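Local coordinates for protein protease lasA (Pseudomonas aeruginosa, PDB 3IT5) that cleaves the pentaglycine cross-links of staphylococcal cell-wall peptidoglycan and degrades elastin, working as a secreted zinc-dependent endopeptidase of the M23A family, at residues S34-Y39 against H120-L125; W17-A22 against Y158-Q163. All coordinates share one frame; numbering follows the deposited sequence.

Contact 1. Residues S34-Y39 against H120-L125. With ZN (zinc ion), chain E.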
ATOM      1  N   SER A  34      -5.801   5.488  -1.239  1.00  7.83           N
ATOM      2  CA  SER A  34      -4.643   5.039  -0.465  1.00  7.27           C
ATOM      3  C   SER A  34      -5.006   4.425   0.884  1.00  7.18           C
ATOM      4  O   SER A  34      -6.049   4.735   1.465  1.00  7.16           O
ATOM      5  CB  SER A  34      -3.676   6.211  -0.234  1.00  7.23           C
ATOM      6  OG  SER A  34      -3.445   6.961  -1.421  1.00  6.55           O
ATOM      7  N   PHE A  35      -4.134   3.549   1.367  1.00  6.89           N
ATOM      8  CA  PHE A  35      -4.148   3.136   2.764  1.00  7.07           C
ATOM      9  C   PHE A  35      -2.723   2.971   3.273  1.00  6.82           C
ATOM     10  O   PHE A  35      -1.806   2.665   2.502  1.00  7.34           O
ATOM     11  CB  PHE A  35      -5.009   1.882   3.001  1.00  6.82           C
ATOM     12  CG  PHE A  35      -4.396   0.595   2.511  1.00  7.12           C
ATOM     13  CD1 PHE A  35      -3.567  -0.161   3.342  1.00  7.21           C
ATOM     14  CD2 PHE A  35      -4.688   0.112   1.239  1.00  6.98           C
ATOM     15  CE1 PHE A  35      -3.014  -1.365   2.901  1.00  7.35           C
ATOM     16  CE2 PHE A  35      -4.149  -1.092   0.791  1.00  7.16           C
ATOM     17  CZ  PHE A  35      -3.309  -1.833   1.620  1.00  7.31           C
ATOM     18  N   ASP A  36      -2.539   3.207   4.565  1.00  6.47           N
ATOM     19  CA  ASP A  36      -1.230   3.076   5.180  1.00  6.22           C
ATOM     20  C   ASP A  36      -1.112   1.721   5.850  1.00  6.30           C
ATOM     21  O   ASP A  36      -2.119   1.097   6.179  1.00  5.87           O
ATOM     22  CB  ASP A  36      -0.983   4.197   6.191  1.00  6.19           C
ATOM     23  CG  ASP A  36      -1.165   5.578   5.593  1.00  5.99           C
ATOM     24  OD1 ASP A  36      -0.799   5.783   4.414  1.00  6.11           O
ATOM     25  OD2 ASP A  36      -1.672   6.468   6.304  1.00  6.88           O
ATOM     26  N   ALA A  37       0.124   1.268   6.030  1.00  6.27           N
ATOM     27  CA  ALA A  37       0.396   0.003   6.688  1.00  6.57           C
ATOM     28  C   ALA A  37       1.765   0.039   7.343  1.00  6.78           C
ATOM     29  O   ALA A  37       2.726   0.575   6.787  1.00  6.71           O
ATOM     30  CB  ALA A  37       0.299  -1.158   5.704  1.00  6.53           C
ATOM     31  N   SER A  38       1.833  -0.524   8.543  1.00  6.98           N
ATOM     32  CA  SER A  38       3.076  -0.628   9.281  1.00  7.29           C
ATOM     33  C   SER A  38       2.999  -1.885  10.130  1.00  7.44           C
ATOM     34  O   SER A  38       1.930  -2.214  10.662  1.00  7.62           O
ATOM     35  CB  SER A  38       3.265   0.600  10.171  1.00  7.01           C
ATOM     36  OG  SER A  38       4.498   0.553  10.859  1.00  7.47           O
ATOM     37  N   TYR A  39       4.120  -2.591  10.251  1.00  7.59           N
ATOM     38  CA  TYR A  39       4.168  -3.781  11.099  1.00  7.64           C
ATOM     39  C   TYR A  39       3.642  -3.478  12.501  1.00  7.76           C
ATOM     40  O   TYR A  39       2.728  -4.155  12.974  1.00  7.80           O
ATOM     41  CB  TYR A  39       5.583  -4.384  11.170  1.00  7.66           C
ATOM     42  CG  TYR A  39       5.766  -5.321  12.353  1.00  7.50           C
ATOM     43  CD1 TYR A  39       5.118  -6.552  12.395  1.00  7.64           C
ATOM     44  CD2 TYR A  39       6.566  -4.962  13.437  1.00  7.82           C
ATOM     45  CE1 TYR A  39       5.262  -7.409  13.486  1.00  8.52           C
ATOM     46  CE2 TYR A  39       6.720  -5.809  14.537  1.00  8.27           C
ATOM     47  CZ  TYR A  39       6.068  -7.034  14.550  1.00  8.87           C
ATOM     48  OH  TYR A  39       6.210  -7.882  15.627  1.00  9.05           O
ATOM     49  N   HIS A 120       5.542   4.475   8.515  1.00  4.63           N
ATOM     50  CA  HIS A 120       4.511   3.700   7.815  1.00  4.34           C
ATOM     51  C   HIS A 120       4.706   3.787   6.296  1.00  4.34           C
ATOM     52  O   HIS A 120       5.456   4.633   5.803  1.00  4.17           O
ATOM     53  CB  HIS A 120       3.099   4.180   8.191  1.00  4.40           C
ATOM     54  CG  HIS A 120       2.763   5.553   7.688  1.00  4.00           C
ATOM     55  ND1 HIS A 120       3.139   6.703   8.348  1.00  4.72           N
ATOM     56  CD2 HIS A 120       2.081   5.958   6.590  1.00  4.10           C
ATOM     57  CE1 HIS A 120       2.708   7.757   7.678  1.00  3.76           C
ATOM     58  NE2 HIS A 120       2.059   7.333   6.609  1.00  3.61           N
ATOM     59  N   LEU A 121       4.038   2.897   5.567  1.00  4.51           N
ATOM     60  CA  LEU A 121       3.951   3.008   4.114  1.00  4.41           C
ATOM     61  C   LEU A 121       2.606   3.613   3.696  1.00  4.27           C
ATOM     62  O   LEU A 121       1.550   3.125   4.099  1.00  4.30           O
ATOM     63  CB  LEU A 121       4.141   1.638   3.450  1.00  4.02           C
ATOM     64  CG  LEU A 121       3.719   1.515   1.978  1.00  3.98           C
ATOM     65  CD1 LEU A 121       4.714   2.197   1.038  1.00  3.29           C
ATOM     66  CD2 LEU A 121       3.516   0.057   1.587  1.00  3.37           C
ATOM     67  N   HIS A 122       2.665   4.677   2.898  1.00  4.16           N
ATOM     68  CA  HIS A 122       1.494   5.239   2.226  1.00  4.14           C
ATOM     69  C   HIS A 122       1.432   4.623   0.823  1.00  3.99           C
ATOM     70  O   HIS A 122       2.352   4.786   0.024  1.00  3.82           O
ATOM     71  CB  HIS A 122       1.599   6.773   2.197  1.00  4.21           C
ATOM     72  CG  HIS A 122       0.618   7.451   1.289  1.00  4.78           C
ATOM     73  ND1 HIS A 122      -0.635   7.847   1.706  1.00  5.80           N
ATOM     74  CD2 HIS A 122       0.724   7.842  -0.003  1.00  5.49           C
ATOM     75  CE1 HIS A 122      -1.263   8.438   0.706  1.00  5.97           C
ATOM     76  NE2 HIS A 122      -0.465   8.439  -0.347  1.00  5.24           N
ATOM     77  N   PHE A 123       0.342   3.912   0.543  1.00  3.95           N
ATOM     78  CA  PHE A 123       0.244   3.033  -0.629  1.00  3.93           C
ATOM     79  C   PHE A 123      -1.017   3.338  -1.443  1.00  3.85           C
ATOM     80  O   PHE A 123      -2.128   3.222  -0.933  1.00  3.90           O
ATOM     81  CB  PHE A 123       0.285   1.575  -0.144  1.00  3.81           C
ATOM     82  CG  PHE A 123      -0.152   0.559  -1.159  1.00  4.26           C
ATOM     83  CD1 PHE A 123       0.691   0.182  -2.200  1.00  4.23           C
ATOM     84  CD2 PHE A 123      -1.393  -0.066  -1.043  1.00  4.35           C
ATOM     85  CE1 PHE A 123       0.297  -0.780  -3.126  1.00  4.13           C
ATOM     86  CE2 PHE A 123      -1.799  -1.031  -1.969  1.00  4.10           C
ATOM     87  CZ  PHE A 123      -0.954  -1.385  -3.011  1.00  4.39           C
ATOM     88  N   SER A 124      -0.837   3.721  -2.708  1.00  4.08           N
ATOM     89  CA  SER A 124      -1.940   4.241  -3.537  1.00  4.36           C
ATOM     90  C   SER A 124      -2.221   3.452  -4.816  1.00  4.39           C
ATOM     91  O   SER A 124      -1.305   2.949  -5.463  1.00  4.55           O
ATOM     92  CB  SER A 124      -1.670   5.696  -3.918  1.00  4.27           C
ATOM     93  OG  SER A 124      -1.310   6.467  -2.786  1.00  4.53           O
ATOM     94  N   LEU A 125      -3.498   3.393  -5.187  1.00  4.58           N
ATOM     95  CA  LEU A 125      -3.944   2.724  -6.406  1.00  4.66           C
ATOM     96  C   LEU A 125      -4.160   3.719  -7.544  1.00  4.88           C
ATOM     97  O   LEU A 125      -4.887   4.706  -7.394  1.00  4.66           O
ATOM     98  CB  LEU A 125      -5.229   1.928  -6.141  1.00  4.58           C
ATOM     99  CG  LEU A 125      -5.830   1.036  -7.239  1.00  4.22           C
ATOM    100  CD1 LEU A 125      -4.905  -0.115  -7.623  1.00  2.60           C
ATOM    101  CD2 LEU A 125      -7.181   0.498  -6.775  1.00  4.51           C
TER
HETATM  102 ZN    ZN E 183      -1.255   7.697   3.828  1.00 14.54          ZN
HETATM  103  O   HOH W   1       0.296   8.673   4.847  1.00 10.52           O
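F35 and F123 pair as hydrogen-bonded neighbours on two antiparallel strands, 34-38 and 121-125, whose axes approach to 4.7 Å; the second such pair is A37 with L121. Four backbone bonds tie the ladder, the straightest from L121 N to A37 O at 2.9 Å. D36-H122 sits between these two and S34-S124 lies beyond F35-F123; both are non-hydrogen-bonded pairs, with side chains on the metal face. There D36 OD1 and H122 ND1 bind the zinc ion from adjacent strands, ND1 at 2.2 Å. With ND1 on the metal and NE2 on N25 OD1, the H122 ring is held at both nitrogens. H120 sets its CD2 3.4 Å from D36 CG, and its NE2 meets the zinc-bound water in the ring plane at 2.8 Å, while ND1 bonds to G118. Further along, the hydroxyls of S34 and S124 share a hydrogen bond, OG to OG 2.6 Å. On the reverse face the edge of F123 points at the face of F35, ring planes 76° apart. Two zinc ligands on neighbouring strands, with H120 of the H-x-H pair at the metal-bound water, form the core of the M23 metallopeptidase active site, completed by the third ligand H23 and by H81; H120 and H81 are the inferred proton donors or acceptors.

Contact 2. Residues W17-A22 against Y158-Q163; sequences WQPNGA and YYFYNQ
Y158 lays one face of its ring against the backbone of G21 and A22, and this is the tight end of the contact. G21 CA sits 3.7 Å from the ring centroid and 17° off the normal, a CH-pi contact. A22 N lies over the same face, 3.3 Å from Y158 CE1, and A22 CB touches that atom as well. The CB of Y158 points toward 19-22 and CG is anti to the backbone N (chi1 179°); at the far end of the ring the hydroxyl arrives at the carbonyl of N20, where Y158 OH gives a weak hydrogen bond to N20 O at 2.8 Å. The CB of N20 points away from 158-163, toward D36. All the touching residues are buried.

The other end is thinner. P19 CG meets the F160 ring at CE2, 3.6 Å away, with P19 CB a little farther off; the proline ring and the phenylalanine run by one another, pointing opposite ways, and the contact is purely apolar. Here the backbones stand well apart, with P19 CA and F160 CA 9.5 Å from each other against 6.6 Å for G21 CA and Y158 CA. Beyond F160 the chain runs away from 17-22 through the partly exposed Y161 and N162 to Q163 at the surface.

There is no strand pairing here: Y158 packs on the backbone of 20-22, and only P19 with F160 links the two sheets directly. Strand 16-19 lies between strands 34-38 and 175-176 in the large antiparallel sheet, and strand 159-162 between 142-145 and 168-169 in the small four-stranded one. F35 of strand 34-38 fills in at the junction, touching P19 and Y158 and meeting the F160 ring edge-to-face, while I144 of strand 142-145 touches both Y158 and F160.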
ATOM      1  N   TRP A  17       1.147  -7.034   8.367  1.00  6.16           N
ATOM      2  CA  TRP A  17       1.237  -5.641   8.806  1.00  6.00           C
ATOM      3  C   TRP A  17      -0.141  -5.122   9.184  1.00  5.99           C
ATOM      4  O   TRP A  17      -1.158  -5.726   8.825  1.00  6.06           O
ATOM      5  CB  TRP A  17       1.811  -4.761   7.689  1.00  5.69           C
ATOM      6  CG  TRP A  17       3.279  -4.914   7.433  1.00  5.34           C
ATOM      7  CD1 TRP A  17       4.117  -5.874   7.931  1.00  4.82           C
ATOM      8  CD2 TRP A  17       4.075  -4.098   6.571  1.00  4.68           C
ATOM      9  NE1 TRP A  17       5.387  -5.693   7.445  1.00  4.05           N
ATOM     10  CE2 TRP A  17       5.390  -4.612   6.604  1.00  4.63           C
ATOM     11  CE3 TRP A  17       3.806  -2.975   5.778  1.00  4.48           C
ATOM     12  CZ2 TRP A  17       6.435  -4.040   5.878  1.00  4.32           C
ATOM     13  CZ3 TRP A  17       4.843  -2.416   5.043  1.00  5.41           C
ATOM     14  CH2 TRP A  17       6.142  -2.948   5.100  1.00  4.79           C
ATOM     15  N   GLN A  18      -0.164  -3.992   9.891  1.00  6.05           N
ATOM     16  CA  GLN A  18      -1.412  -3.336  10.288  1.00  6.19           C
ATOM     17  C   GLN A  18      -1.764  -2.176   9.356  1.00  6.25           C
ATOM     18  O   GLN A  18      -1.045  -1.170   9.322  1.00  6.28           O
ATOM     19  CB  GLN A  18      -1.303  -2.782  11.708  1.00  5.88           C
ATOM     20  CG  GLN A  18      -1.067  -3.798  12.806  1.00  6.00           C
ATOM     21  CD  GLN A  18      -0.881  -3.121  14.146  1.00  6.41           C
ATOM     22  OE1 GLN A  18      -1.452  -2.056  14.400  1.00  6.55           O
ATOM     23  NE2 GLN A  18      -0.073  -3.724  15.009  1.00  6.39           N
ATOM     24  N   PRO A  19      -2.885  -2.292   8.618  1.00  6.32           N
ATOM     25  CA  PRO A  19      -3.313  -1.171   7.776  1.00  6.28           C
ATOM     26  C   PRO A  19      -4.181  -0.168   8.536  1.00  6.31           C
ATOM     27  O   PRO A  19      -4.762  -0.509   9.568  1.00  6.37           O
ATOM     28  CB  PRO A  19      -4.136  -1.856   6.683  1.00  6.29           C
ATOM     29  CG  PRO A  19      -4.727  -3.072   7.375  1.00  6.44           C
ATOM     30  CD  PRO A  19      -3.796  -3.450   8.510  1.00  6.29           C
ATOM     31  N   ASN A  20      -4.254   1.062   8.031  1.00  6.24           N
ATOM     32  CA  ASN A  20      -5.187   2.056   8.557  1.00  6.37           C
ATOM     33  C   ASN A  20      -6.277   2.352   7.524  1.00  6.52           C
ATOM     34  O   ASN A  20      -6.288   1.749   6.451  1.00  6.73           O
ATOM     35  CB  ASN A  20      -4.449   3.330   9.011  1.00  6.16           C
ATOM     36  CG  ASN A  20      -4.116   4.279   7.857  1.00  6.24           C
ATOM     37  OD1 ASN A  20      -4.174   3.908   6.680  1.00  5.38           O
ATOM     38  ND2 ASN A  20      -3.762   5.516   8.201  1.00  5.36           N
ATOM     39  N   GLY A  21      -7.180   3.276   7.844  1.00  6.72           N
ATOM     40  CA  GLY A  21      -8.308   3.596   6.973  1.00  6.68           C
ATOM     41  C   GLY A  21      -7.935   4.219   5.640  1.00  7.02           C
ATOM     42  O   GLY A  21      -6.920   4.922   5.522  1.00  7.12           O
ATOM     43  N   ALA A  22      -8.766   3.956   4.635  1.00  6.91           N
ATOM     44  CA  ALA A  22      -8.572   4.497   3.299  1.00  6.97           C
ATOM     45  C   ALA A  22      -8.654   6.019   3.296  1.00  7.06           C
ATOM     46  O   ALA A  22      -9.425   6.621   4.051  1.00  7.23           O
ATOM     47  CB  ALA A  22      -9.586   3.905   2.329  1.00  7.01           C
ATOM     48  N   TYR A 158     -15.144   0.432   7.094  1.00  9.87           N
ATOM     49  CA  TYR A 158     -13.857   0.129   6.471  1.00  9.35           C
ATOM     50  C   TYR A 158     -13.401  -1.260   6.885  1.00  9.16           C
ATOM     51  O   TYR A 158     -13.293  -1.553   8.078  1.00  9.12           O
ATOM     52  CB  TYR A 158     -12.797   1.162   6.867  1.00  9.13           C
ATOM     53  CG  TYR A 158     -11.429   0.893   6.271  1.00  8.65           C
ATOM     54  CD1 TYR A 158     -11.185   1.121   4.919  1.00  8.18           C
ATOM     55  CD2 TYR A 158     -10.383   0.405   7.057  1.00  8.61           C
ATOM     56  CE1 TYR A 158      -9.940   0.871   4.362  1.00  7.84           C
ATOM     57  CE2 TYR A 158      -9.129   0.153   6.508  1.00  8.52           C
ATOM     58  CZ  TYR A 158      -8.916   0.396   5.155  1.00  7.92           C
ATOM     59  OH  TYR A 158      -7.685   0.161   4.591  1.00  7.95           O
ATOM     60  N   TYR A 159     -13.130  -2.108   5.897  1.00  8.76           N
ATOM     61  CA  TYR A 159     -12.710  -3.479   6.162  1.00  8.61           C
ATOM     62  C   TYR A 159     -12.036  -4.145   4.965  1.00  8.34           C
ATOM     63  O   TYR A 159     -12.227  -3.739   3.814  1.00  8.20           O
ATOM     64  CB  TYR A 159     -13.903  -4.329   6.635  1.00  8.65           C
ATOM     65  CG  TYR A 159     -15.115  -4.270   5.722  1.00  8.91           C
ATOM     66  CD1 TYR A 159     -15.230  -5.123   4.625  1.00  9.00           C
ATOM     67  CD2 TYR A 159     -16.146  -3.359   5.957  1.00  9.29           C
ATOM     68  CE1 TYR A 159     -16.341  -5.074   3.783  1.00  9.39           C
ATOM     69  CE2 TYR A 159     -17.257  -3.298   5.125  1.00  9.52           C
ATOM     70  CZ  TYR A 159     -17.349  -4.156   4.039  1.00  9.67           C
ATOM     71  OH  TYR A 159     -18.445  -4.091   3.206  1.00  9.73           O
ATOM     72  N   PHE A 160     -11.242  -5.169   5.259  1.00  8.09           N
ATOM     73  CA  PHE A 160     -10.709  -6.073   4.254  1.00  8.07           C
ATOM     74  C   PHE A 160     -11.501  -7.373   4.368  1.00  8.17           C
ATOM     75  O   PHE A 160     -11.418  -8.062   5.386  1.00  7.76           O
ATOM     76  CB  PHE A 160      -9.220  -6.337   4.512  1.00  8.04           C
ATOM     77  CG  PHE A 160      -8.333  -5.137   4.285  1.00  8.53           C
ATOM     78  CD1 PHE A 160      -7.577  -5.028   3.121  1.00  8.91           C
ATOM     79  CD2 PHE A 160      -8.247  -4.122   5.235  1.00  8.75           C
ATOM     80  CE1 PHE A 160      -6.755  -3.923   2.903  1.00  9.39           C
ATOM     81  CE2 PHE A 160      -7.428  -3.010   5.027  1.00  9.10           C
ATOM     82  CZ  PHE A 160      -6.681  -2.911   3.864  1.00  9.10           C
ATOM     83  N   TYR A 161     -12.293  -7.698   3.346  1.00  8.13           N
ATOM     84  CA  TYR A 161     -13.080  -8.931   3.384  1.00  8.16           C
ATOM     85  C   TYR A 161     -12.395 -10.060   2.627  1.00  8.04           C
ATOM     86  O   TYR A 161     -12.232  -9.993   1.401  1.00  7.58           O
ATOM     87  CB  TYR A 161     -14.513  -8.714   2.871  1.00  8.27           C
ATOM     88  CG  TYR A 161     -15.347  -9.984   2.843  1.00  8.69           C
ATOM     89  CD1 TYR A 161     -15.858 -10.532   4.021  1.00  8.63           C
ATOM     90  CD2 TYR A 161     -15.613 -10.643   1.640  1.00  8.65           C
ATOM     91  CE1 TYR A 161     -16.617 -11.698   4.005  1.00  9.07           C
ATOM     92  CE2 TYR A 161     -16.371 -11.814   1.613  1.00  9.07           C
ATOM     93  CZ  TYR A 161     -16.871 -12.332   2.799  1.00  9.12           C
ATOM     94  OH  TYR A 161     -17.622 -13.485   2.790  1.00  9.29           O
ATOM     95  N   ASN A 162     -11.994 -11.092   3.372  1.00  7.88           N
ATOM     96  CA  ASN A 162     -11.392 -12.286   2.790  1.00  7.88           C
ATOM     97  C   ASN A 162     -12.448 -13.124   2.068  1.00  8.14           C
ATOM     98  O   ASN A 162     -13.328 -13.718   2.699  1.00  8.17           O
ATOM     99  CB  ASN A 162     -10.676 -13.114   3.870  1.00  7.84           C
ATOM    100  CG  ASN A 162      -9.867 -14.271   3.293  1.00  7.17           C
ATOM    101  OD1 ASN A 162     -10.266 -14.911   2.319  1.00  7.25           O
ATOM    102  ND2 ASN A 162      -8.727 -14.548   3.905  1.00  6.97           N
ATOM    103  N   GLN A 163     -12.337 -13.178   0.742  1.00  8.39           N
ATOM    104  CA  GLN A 163     -13.329 -13.835  -0.114  1.00  8.69           C
ATOM    105  C   GLN A 163     -13.163 -15.358  -0.178  1.00  8.92           C
ATOM    106  O   GLN A 163     -13.970 -16.052  -0.802  1.00  8.97           O
ATOM    107  CB  GLN A 163     -13.283 -13.231  -1.526  1.00  8.87           C
ATOM    108  CG  GLN A 163     -13.556 -11.724  -1.557  1.00  8.75           C
ATOM    109  CD  GLN A 163     -13.100 -11.065  -2.840  1.00  9.14           C
ATOM    110  OE1 GLN A 163     -13.915 -10.563  -3.605  1.00  9.42           O
ATOM    111  NE2 GLN A 163     -11.789 -11.060  -3.081  1.00  9.62           N
TER

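In the fold
The centres of contacts 1 and 2 lie 11 Å apart, and strand 34-38 is the bridge, pairing with 121-127 in contact 1 and, on its other edge, with strand 16-19, which carries the first segment of contact 2. S38 O and Q18 N, 2.9 Å apart, belong to that second pairing. Near the metal, N20 OD1 is 2.8 Å from D36 N, a probable hydrogen bond that makes N20 a second-shell neighbour of a zinc ligand; its side chain is about 5 Å from the ion. On the far face F35 CB packs 3.6 Å from Y158 OH. Y158, just before strand 159-162, packs on the 20-22 segment that runs into the ligand H23.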